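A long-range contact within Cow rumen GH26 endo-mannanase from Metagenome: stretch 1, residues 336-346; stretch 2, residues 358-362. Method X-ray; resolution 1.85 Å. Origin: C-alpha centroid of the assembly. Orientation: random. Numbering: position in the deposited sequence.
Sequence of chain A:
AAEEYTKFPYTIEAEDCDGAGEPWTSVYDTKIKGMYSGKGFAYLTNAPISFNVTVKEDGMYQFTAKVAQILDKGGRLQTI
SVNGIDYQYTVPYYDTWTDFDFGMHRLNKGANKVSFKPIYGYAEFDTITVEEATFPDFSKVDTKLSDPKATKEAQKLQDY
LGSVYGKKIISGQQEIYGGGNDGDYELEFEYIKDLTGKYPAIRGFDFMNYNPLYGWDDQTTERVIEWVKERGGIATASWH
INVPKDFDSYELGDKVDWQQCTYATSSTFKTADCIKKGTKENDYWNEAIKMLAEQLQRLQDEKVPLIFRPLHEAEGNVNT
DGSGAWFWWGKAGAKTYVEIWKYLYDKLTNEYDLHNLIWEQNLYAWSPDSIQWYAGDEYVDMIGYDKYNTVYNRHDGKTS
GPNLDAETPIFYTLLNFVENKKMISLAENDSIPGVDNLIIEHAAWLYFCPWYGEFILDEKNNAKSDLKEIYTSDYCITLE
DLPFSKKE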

# COMPACT_ATOMS: atom_id res chain seq x y z
N THR A 336 17.29 -9.29 -6.62
CA THR A 336 16.95 -10.14 -7.75
C THR A 336 15.56 -9.82 -8.27
O THR A 336 15.33 -9.77 -9.48
CB THR A 336 17.04 -11.64 -7.39
OG1 THR A 336 18.40 -11.98 -7.09
CG2 THR A 336 16.55 -12.50 -8.55
N TYR A 337 14.63 -9.59 -7.34
CA TYR A 337 13.25 -9.28 -7.72
C TYR A 337 13.16 -8.03 -8.59
O TYR A 337 12.47 -8.02 -9.60
CB TYR A 337 12.36 -9.09 -6.49
CG TYR A 337 11.05 -8.43 -6.85
CD1 TYR A 337 10.05 -9.15 -7.50
CD2 TYR A 337 10.83 -7.09 -6.58
CE1 TYR A 337 8.86 -8.54 -7.85
CE2 TYR A 337 9.64 -6.48 -6.93
CZ TYR A 337 8.66 -7.21 -7.57
OH TYR A 337 7.47 -6.60 -7.92
N VAL A 338 13.85 -6.97 -8.17
CA VAL A 338 13.84 -5.71 -8.91
C VAL A 338 14.38 -5.93 -10.33
O VAL A 338 13.85 -5.37 -11.29
CB VAL A 338 14.67 -4.62 -8.19
CG1 VAL A 338 14.85 -3.40 -9.08
CG2 VAL A 338 14.00 -4.23 -6.88
N GLU A 339 15.41 -6.76 -10.45
CA GLU A 339 15.97 -7.09 -11.76
C GLU A 339 14.95 -7.82 -12.62
O GLU A 339 14.88 -7.59 -13.83
CB GLU A 339 17.25 -7.92 -11.60
CG GLU A 339 18.39 -7.18 -10.91
CD GLU A 339 19.63 -8.04 -10.73
OE1 GLU A 339 20.49 -7.67 -9.90
OE2 GLU A 339 19.75 -9.07 -11.42
N ILE A 340 14.15 -8.68 -12.00
CA ILE A 340 13.10 -9.40 -12.72
C ILE A 340 12.02 -8.44 -13.20
O ILE A 340 11.55 -8.54 -14.34
CB ILE A 340 12.46 -10.50 -11.84
CG1 ILE A 340 13.51 -11.56 -11.49
CG2 ILE A 340 11.27 -11.13 -12.54
CD1 ILE A 340 12.98 -12.67 -10.60
N TRP A 341 11.63 -7.49 -12.35
CA TRP A 341 10.66 -6.47 -12.72
C TRP A 341 11.15 -5.66 -13.92
O TRP A 341 10.40 -5.43 -14.87
CB TRP A 341 10.38 -5.52 -11.54
CG TRP A 341 9.44 -4.39 -11.88
CD1 TRP A 341 9.76 -3.21 -12.49
CD2 TRP A 341 8.03 -4.34 -11.63
NE1 TRP A 341 8.63 -2.43 -12.63
CE2 TRP A 341 7.56 -3.10 -12.11
CE3 TRP A 341 7.12 -5.23 -11.04
CZ2 TRP A 341 6.22 -2.72 -12.02
CZ3 TRP A 341 5.79 -4.85 -10.95
CH2 TRP A 341 5.35 -3.61 -11.44
N LYS A 342 12.40 -5.22 -13.86
CA LYS A 342 12.99 -4.45 -14.95
C LYS A 342 13.04 -5.28 -16.23
O LYS A 342 12.82 -4.75 -17.32
CB LYS A 342 14.39 -3.96 -14.57
CG LYS A 342 14.40 -2.93 -13.45
CD LYS A 342 15.80 -2.42 -13.17
CE LYS A 342 15.80 -1.36 -12.08
NZ LYS A 342 17.17 -0.88 -11.77
N TYR A 343 13.32 -6.57 -16.08
CA TYR A 343 13.34 -7.49 -17.22
C TYR A 343 11.99 -7.51 -17.92
O TYR A 343 11.91 -7.35 -19.14
CB TYR A 343 13.72 -8.90 -16.75
CG TYR A 343 13.87 -9.92 -17.87
CD1 TYR A 343 12.78 -10.62 -18.36
CD2 TYR A 343 15.12 -10.20 -18.41
CE1 TYR A 343 12.91 -11.55 -19.37
CE2 TYR A 343 15.27 -11.13 -19.42
CZ TYR A 343 14.16 -11.81 -19.90
OH TYR A 343 14.31 -12.74 -20.90
N LEU A 344 10.93 -7.70 -17.14
CA LEU A 344 9.57 -7.75 -17.68
C LEU A 344 9.18 -6.42 -18.31
O LEU A 344 8.60 -6.38 -19.40
CB LEU A 344 8.57 -8.13 -16.59
CG LEU A 344 7.10 -8.16 -17.00
CD1 LEU A 344 6.86 -9.19 -18.11
CD2 LEU A 344 6.21 -8.45 -15.80
N TYR A 345 9.49 -5.33 -17.62
CA TYR A 345 9.20 -3.99 -18.10
C TYR A 345 9.86 -3.74 -19.45
O TYR A 345 9.23 -3.26 -20.39
CB TYR A 345 9.67 -2.94 -17.08
CG TYR A 345 9.27 -1.51 -17.38
CD1 TYR A 345 9.96 -0.77 -18.34
CD2 TYR A 345 8.24 -0.89 -16.69
CE1 TYR A 345 9.61 0.54 -18.61
CE2 TYR A 345 7.88 0.42 -16.96
CZ TYR A 345 8.58 1.13 -17.92
OH TYR A 345 8.23 2.44 -18.19
N ASP A 346 11.15 -4.06 -19.54
CA ASP A 346 11.90 -3.86 -20.77
C ASP A 346 11.40 -4.77 -21.89
O ASP A 346 11.30 -4.35 -23.04
CB ASP A 346 13.40 -4.10 -20.53
CG ASP A 346 14.03 -3.03 -19.66
OD1 ASP A 346 13.38 -1.98 -19.44
OD2 ASP A 346 15.17 -3.23 -19.20
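Stretch 2 358-362: IWEQN

Strand 358-362 packs along one side of helix 336-346 in the GH26 endo-mannanase, running nearly antiparallel to it: the N-to-C directions make an angle of 168°, and the two axes come no closer than 11.7 Å. Stretch 1 is helical throughout, with i to i+4 backbone hydrogen bonds such as Trp-341 N to Tyr-337 O (2.9 Å) and Tyr-345 N to Trp-341 O (2.9 Å). Stretch 2 is extended, so its side chains alternate: Trp-359 and Gln-361 point their CA-to-CB bonds toward the helix, whereas that of Glu-360, between them, points away. The pairing order follows the antiparallel course: the later helix residue meets the earlier strand residue. Trp-341 CA lies 9.1 Å from Gln-361 CA, and one helical turn later Tyr-345 CA lies 8.5 Å from Trp-359 CA; these wide backbone spacings are filled by large side chains, and 410 Å² is buried in total.

Along the helix, Thr-336 stays out of reach, and Tyr-337 makes the first contact. Its CA-to-CB bond points toward the strand, and its chi1 is t; the hydroxyl at the ring's far end accepts the one hydrogen bond between the stretches, from Gln-361 NE2 to Tyr-337 OH (3.2 Å, N-H...O angle 154°). Val-338, Glu-339 and Ile-340 make no contact. Trp-341, one turn after Tyr-337, also has its CA-to-CB bond toward the strand and meets three consecutive residues. Gln-361 covers one face of its indole: NE2 lies 3.5 Å from Trp-341 CD2, and Gln-361 CB forms a CH-pi contact, 4.0 Å from the centroid of the six-membered ring of Trp-341. From its place over the indole face, Gln-361 NE2 also donates to Tyr-337 OH. At the ring edge, Trp-341 CH2 approaches the backbone Glu-360 O at 3.5 Å, so Glu-360 takes part through its backbone, although its CA-to-CB bond points away. The edge of Trp-359 is turned toward the face of Trp-341 in an offset edge-to-face pair (planes at 69°, six-membered centroids 5.8 Å apart), with Trp-341 CZ2 and Trp-359 CE3 at 3.8 Å.

Lys-342 and Tyr-343 are again out of reach. Leu-344, its CA-to-CB bond sideways, adds a looser apolar contact, Leu-344 CG to Trp-359 CZ3 at 4.3 Å, while its backbone Leu-344 O lies 4.0 Å from Trp-359 CH2. The CA-to-CB bond of Tyr-345 is also sideways, but the end of its side chain comes nearer the strand. Tyr-345 CD2 sits over one face of the Trp-359 indole, 3.6 Å from Trp-359 CD2, with the planes oblique at 40°. Trp-359, with chi1 m, therefore packs against Trp-341, Leu-344 and Tyr-345 together. The CA-to-CB bond of Asp-346 points away.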

# COMPACT_ATOMS: atom_id res chain seq x y z
N ILE A 358 -0.29 0.85 -17.30
CA ILE A 358 0.06 1.64 -16.13
C ILE A 358 0.65 0.69 -15.10
O ILE A 358 -0.07 -0.11 -14.50
CB ILE A 358 -1.17 2.37 -15.54
CG1 ILE A 358 -1.77 3.32 -16.59
CG2 ILE A 358 -0.78 3.15 -14.29
CD1 ILE A 358 -2.95 4.11 -16.10
N TRP A 359 1.96 0.76 -14.92
CA TRP A 359 2.68 -0.22 -14.11
C TRP A 359 2.51 0.02 -12.62
O TRP A 359 3.04 0.99 -12.07
CB TRP A 359 4.16 -0.22 -14.48
CG TRP A 359 4.42 -0.66 -15.90
CD1 TRP A 359 4.29 0.10 -17.03
CD2 TRP A 359 4.85 -1.96 -16.33
NE1 TRP A 359 4.62 -0.65 -18.14
CE2 TRP A 359 4.96 -1.92 -17.73
CE3 TRP A 359 5.14 -3.15 -15.66
CZ2 TRP A 359 5.36 -3.02 -18.48
CZ3 TRP A 359 5.54 -4.25 -16.40
CH2 TRP A 359 5.64 -4.17 -17.80
N GLU A 360 1.76 -0.87 -11.96
CA GLU A 360 1.56 -0.78 -10.52
C GLU A 360 2.37 -1.84 -9.79
O GLU A 360 2.22 -3.04 -10.04
CB GLU A 360 0.08 -0.92 -10.16
CG GLU A 360 -0.19 -0.82 -8.66
CD GLU A 360 -1.67 -0.76 -8.33
OE1 GLU A 360 -2.48 -1.33 -9.10
OE2 GLU A 360 -2.03 -0.14 -7.31
N GLN A 361 3.24 -1.39 -8.89
CA GLN A 361 4.06 -2.31 -8.11
C GLN A 361 3.64 -2.30 -6.65
O GLN A 361 3.47 -1.23 -6.05
CB GLN A 361 5.54 -1.95 -8.24
CG GLN A 361 6.47 -2.91 -7.51
CD GLN A 361 7.93 -2.61 -7.77
OE1 GLN A 361 8.40 -1.51 -7.51
NE2 GLN A 361 8.65 -3.60 -8.29
N ASN A 362 3.46 -3.48 -6.08
CA ASN A 362 3.16 -3.59 -4.66
C ASN A 362 4.38 -3.24 -3.82
O ASN A 362 5.52 -3.54 -4.19
CB ASN A 362 2.69 -5.01 -4.31
CG ASN A 362 1.18 -5.18 -4.46
OD1 ASN A 362 0.72 -6.00 -5.26
ND2 ASN A 362 0.42 -4.42 -3.69